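Local coordinates for probable thiosulfate sulfurtransferase (Thermus thermophilus, PDB 2EG4), which probably transfers sulfur from thiosulfate to cyanide, as rhodaneses do, and binds a zinc ion, at residues L75-F80 with C191-R196. Residues are numbered along the deposited sequence; the frame is centred on the assembly and turned at random.
With ZN (zinc ion), chain C; SO4 (sulfate ion), chain D.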
ATOM      1  N   LEU A  75       3.094  -6.007  -3.352  1.00 14.95           N
ATOM      2  CA  LEU A  75       2.383  -5.456  -4.500  1.00 13.73           C
ATOM      3  C   LEU A  75       1.473  -4.294  -4.088  1.00 13.34           C
ATOM      4  O   LEU A  75       1.503  -3.240  -4.690  1.00 12.77           O
ATOM      5  CB  LEU A  75       1.537  -6.554  -5.169  1.00 15.71           C
ATOM      6  CG  LEU A  75       0.509  -6.086  -6.206  1.00 14.27           C
ATOM      7  CD1 LEU A  75       1.232  -5.501  -7.428  1.00 14.80           C
ATOM      8  CD2 LEU A  75      -0.367  -7.270  -6.629  1.00 17.62           C
ATOM      9  N   CYS A  76       0.686  -4.481  -3.038  1.00 14.90           N
ATOM     10  CA  CYS A  76      -0.232  -3.428  -2.634  1.00 13.66           C
ATOM     11  C   CYS A  76       0.442  -2.209  -2.010  1.00 13.25           C
ATOM     12  O   CYS A  76       0.012  -1.090  -2.250  1.00 15.47           O
ATOM     13  CB  CYS A  76      -1.285  -4.019  -1.713  1.00 13.46           C
ATOM     14  SG  CYS A  76      -2.326  -5.242  -2.548  1.00 18.03           S
ATOM     15  N   ARG A  77       1.517  -2.394  -1.260  1.00 13.48           N
ATOM     16  CA  ARG A  77       2.148  -1.195  -0.693  1.00 13.78           C
ATOM     17  C   ARG A  77       2.804  -0.412  -1.826  1.00 14.16           C
ATOM     18  O   ARG A  77       2.750   0.805  -1.848  1.00 16.15           O
ATOM     19  CB  ARG A  77       3.188  -1.536   0.369  1.00 13.55           C
ATOM     20  CG  ARG A  77       3.510  -0.306   1.252  1.00 14.65           C
ATOM     21  CD  ARG A  77       4.699  -0.584   2.187  1.00 16.58           C
ATOM     22  NE  ARG A  77       4.863   0.446   3.224  1.00 12.85           N
ATOM     23  CZ  ARG A  77       5.953   1.193   3.391  1.00 18.72           C
ATOM     24  NH1 ARG A  77       7.009   1.052   2.581  1.00 19.07           N
ATOM     25  NH2 ARG A  77       6.010   2.052   4.402  1.00 18.64           N
ATOM     26  N   THR A  78       3.372  -1.124  -2.797  1.00 14.99           N
ATOM     27  CA  THR A  78       3.989  -0.441  -3.917  1.00 14.71           C
ATOM     28  C   THR A  78       2.901   0.264  -4.737  1.00 15.16           C
ATOM     29  O   THR A  78       3.070   1.424  -5.101  1.00 14.50           O
ATOM     30  CB  THR A  78       4.815  -1.430  -4.782  1.00 11.34           C
ATOM     31  OG1 THR A  78       5.799  -2.076  -3.945  1.00 13.99           O
ATOM     32  CG2 THR A  78       5.569  -0.670  -5.888  1.00 16.03           C
ATOM     33  N   ALA A  79       1.783  -0.419  -5.018  1.00 13.12           N
ATOM     34  CA  ALA A  79       0.700   0.211  -5.770  1.00 14.74           C
ATOM     35  C   ALA A  79       0.144   1.406  -5.008  1.00 16.53           C
ATOM     36  O   ALA A  79      -0.256   2.409  -5.607  1.00 15.35           O
ATOM     37  CB  ALA A  79      -0.423  -0.801  -6.052  1.00 16.09           C
ATOM     38  N   PHE A  80       0.120   1.280  -3.690  1.00 15.36           N
ATOM     39  CA  PHE A  80      -0.375   2.357  -2.850  1.00 16.70           C
ATOM     40  C   PHE A  80       0.484   3.608  -3.034  1.00 13.90           C
ATOM     41  O   PHE A  80      -0.045   4.706  -3.189  1.00 16.69           O
ATOM     42  CB  PHE A  80      -0.388   1.959  -1.383  1.00 16.57           C
ATOM     43  CG  PHE A  80      -0.963   3.032  -0.496  1.00 16.63           C
ATOM     44  CD1 PHE A  80      -2.331   3.320  -0.533  1.00 18.99           C
ATOM     45  CD2 PHE A  80      -0.128   3.819   0.291  1.00 18.55           C
ATOM     46  CE1 PHE A  80      -2.853   4.384   0.198  1.00 18.03           C
ATOM     47  CE2 PHE A  80      -0.648   4.891   1.031  1.00 18.52           C
ATOM     48  CZ  PHE A  80      -2.005   5.170   0.979  1.00 19.24           C
ATOM     49  N   CYS A 191      -1.400  -0.967  10.103  1.00 20.09           N
ATOM     50  CA  CYS A 191      -0.679  -2.148  10.575  1.00 20.95           C
ATOM     51  C   CYS A 191       0.689  -1.705  11.080  1.00 21.03           C
ATOM     52  O   CYS A 191       0.741  -0.752  11.844  1.00 20.67           O
ATOM     53  CB  CYS A 191      -0.576  -3.206   9.478  1.00 21.40           C
ATOM     54  SG  CYS A 191       0.086  -2.631   7.915  1.00 25.11           S
ATOM     55  N   HIS A 192       1.790  -2.357  10.670  1.00 19.78           N
ATOM     56  CA  HIS A 192       3.109  -1.940  11.149  1.00 21.61           C
ATOM     57  C   HIS A 192       3.681  -0.795  10.323  1.00 21.32           C
ATOM     58  O   HIS A 192       4.080   0.229  10.867  1.00 19.74           O
ATOM     59  CB  HIS A 192       4.101  -3.102  11.138  1.00 23.61           C
ATOM     60  CG  HIS A 192       5.473  -2.712  11.593  1.00 23.56           C
ATOM     61  ND1 HIS A 192       6.593  -2.886  10.806  1.00 23.59           N
ATOM     62  CD2 HIS A 192       5.900  -2.108  12.729  1.00 23.91           C
ATOM     63  CE1 HIS A 192       7.649  -2.405  11.436  1.00 25.10           C
ATOM     64  NE2 HIS A 192       7.257  -1.926  12.602  1.00 26.53           N
ATOM     65  N   SER A 193       3.724  -0.956   9.001  1.00 17.96           N
ATOM     66  CA  SER A 193       4.244   0.122   8.191  1.00 20.54           C
ATOM     67  C   SER A 193       3.403   0.326   6.947  1.00 18.28           C
ATOM     68  O   SER A 193       3.903   0.758   5.911  1.00 19.38           O
ATOM     69  CB  SER A 193       5.720  -0.098   7.817  1.00 19.61           C
ATOM     70  OG  SER A 193       5.908  -1.274   7.029  1.00 22.13           O
ATOM     71  N   GLY A 194       2.120  -0.012   7.066  1.00 16.43           N
ATOM     72  CA  GLY A 194       1.162   0.206   5.984  1.00 17.44           C
ATOM     73  C   GLY A 194       1.097  -0.762   4.818  1.00 20.23           C
ATOM     74  O   GLY A 194       0.447  -0.464   3.830  1.00 18.09           O
ATOM     75  N   ALA A 195       1.758  -1.912   4.929  1.00 20.01           N
ATOM     76  CA  ALA A 195       1.783  -2.899   3.841  1.00 19.72           C
ATOM     77  C   ALA A 195       0.509  -3.750   3.789  1.00 16.63           C
ATOM     78  O   ALA A 195      -0.207  -3.752   2.784  1.00 18.41           O
ATOM     79  CB  ALA A 195       3.053  -3.804   3.978  1.00 15.49           C
ATOM     80  N   ARG A 196       0.217  -4.481   4.855  1.00 17.15           N
ATOM     81  CA  ARG A 196      -0.993  -5.277   4.864  1.00 16.30           C
ATOM     82  C   ARG A 196      -2.222  -4.394   4.787  1.00 17.73           C
ATOM     83  O   ARG A 196      -3.261  -4.800   4.248  1.00 18.68           O
ATOM     84  CB  ARG A 196      -1.052  -6.147   6.106  1.00 20.91           C
ATOM     85  CG  ARG A 196      -0.122  -7.353   6.069  1.00 19.65           C
ATOM     86  CD  ARG A 196      -0.093  -8.036   7.435  1.00 22.98           C
ATOM     87  NE  ARG A 196       0.742  -7.282   8.369  1.00 24.11           N
ATOM     88  CZ  ARG A 196       0.946  -7.617   9.642  1.00 24.93           C
ATOM     89  NH1 ARG A 196       0.356  -8.694  10.156  1.00 26.19           N
ATOM     90  NH2 ARG A 196       1.790  -6.908  10.388  1.00 25.34           N
TER
HETATM   91 ZN    ZN C 301       8.611  -1.032  13.930  1.00 24.10          ZN
HETATM   92  S   SO4 D 501       2.997  -4.561   7.787  0.69 23.25           S
HETATM   93  O1  SO4 D 501       4.297  -5.287   7.969  0.69 26.90           O
HETATM   94  O2  SO4 D 501       2.260  -4.550   9.093  0.69 23.18           O
HETATM   95  O3  SO4 D 501       3.264  -3.153   7.340  0.69 17.53           O
HETATM   96  O4  SO4 D 501       2.169  -5.265   6.752  0.69 23.51           O
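Arg77 reaches from helix 73-84 to the backbone of Ser193 and takes its carbonyl oxygen side-on with two nitrogens: NE and NH2 each lie 2.9 Å from Ser193 O. Neither bond is straight, with N-H...O angles near 135°, and the oxygen sits 21° out of the guanidinium plane. CG is anti to the backbone N (chi1 -162°) and the chain stays extended to NE, which carries the guanidinium out from helix 73-84 to the loop. On the way CD runs past the methyl of Ala195, 4.0 Å from its CB, while Ser193 OG lies over one face of the guanidinium. NH1 and NH2 also donate to Leu31 O and Pro34 O. The loop, running from Cys191 into helix 195-206, corresponds to the active-site loop of rhodanese domains and probably serves as one here, in the second of two rhodanese-like domains; Arg77, from the first, links the two. A leucine in place of Arg77 has no N-H to offer, so the carbonyls of Ser193, Leu31 and Pro34 would probably lose a donor and the loop this tie to helix 73-84. Inside the loop a sulfate, probably from the crystallisation liquor, is cradled by backbone N-H groups: Ser193 (N 2.8 Å from sulfate O3) and Ala195 donate to O3, His192 to O2, Arg196 to O4. Cys191 SG lies 3.1 Å from sulfate O2. Arg196, its chain bent, meets the ion edge-on, NH2 donating to O2 and NE to O4; NH2 is also salt-bridged to Glu142. His192 NE2 joins Cys151, Cys152 and His219 on zinc.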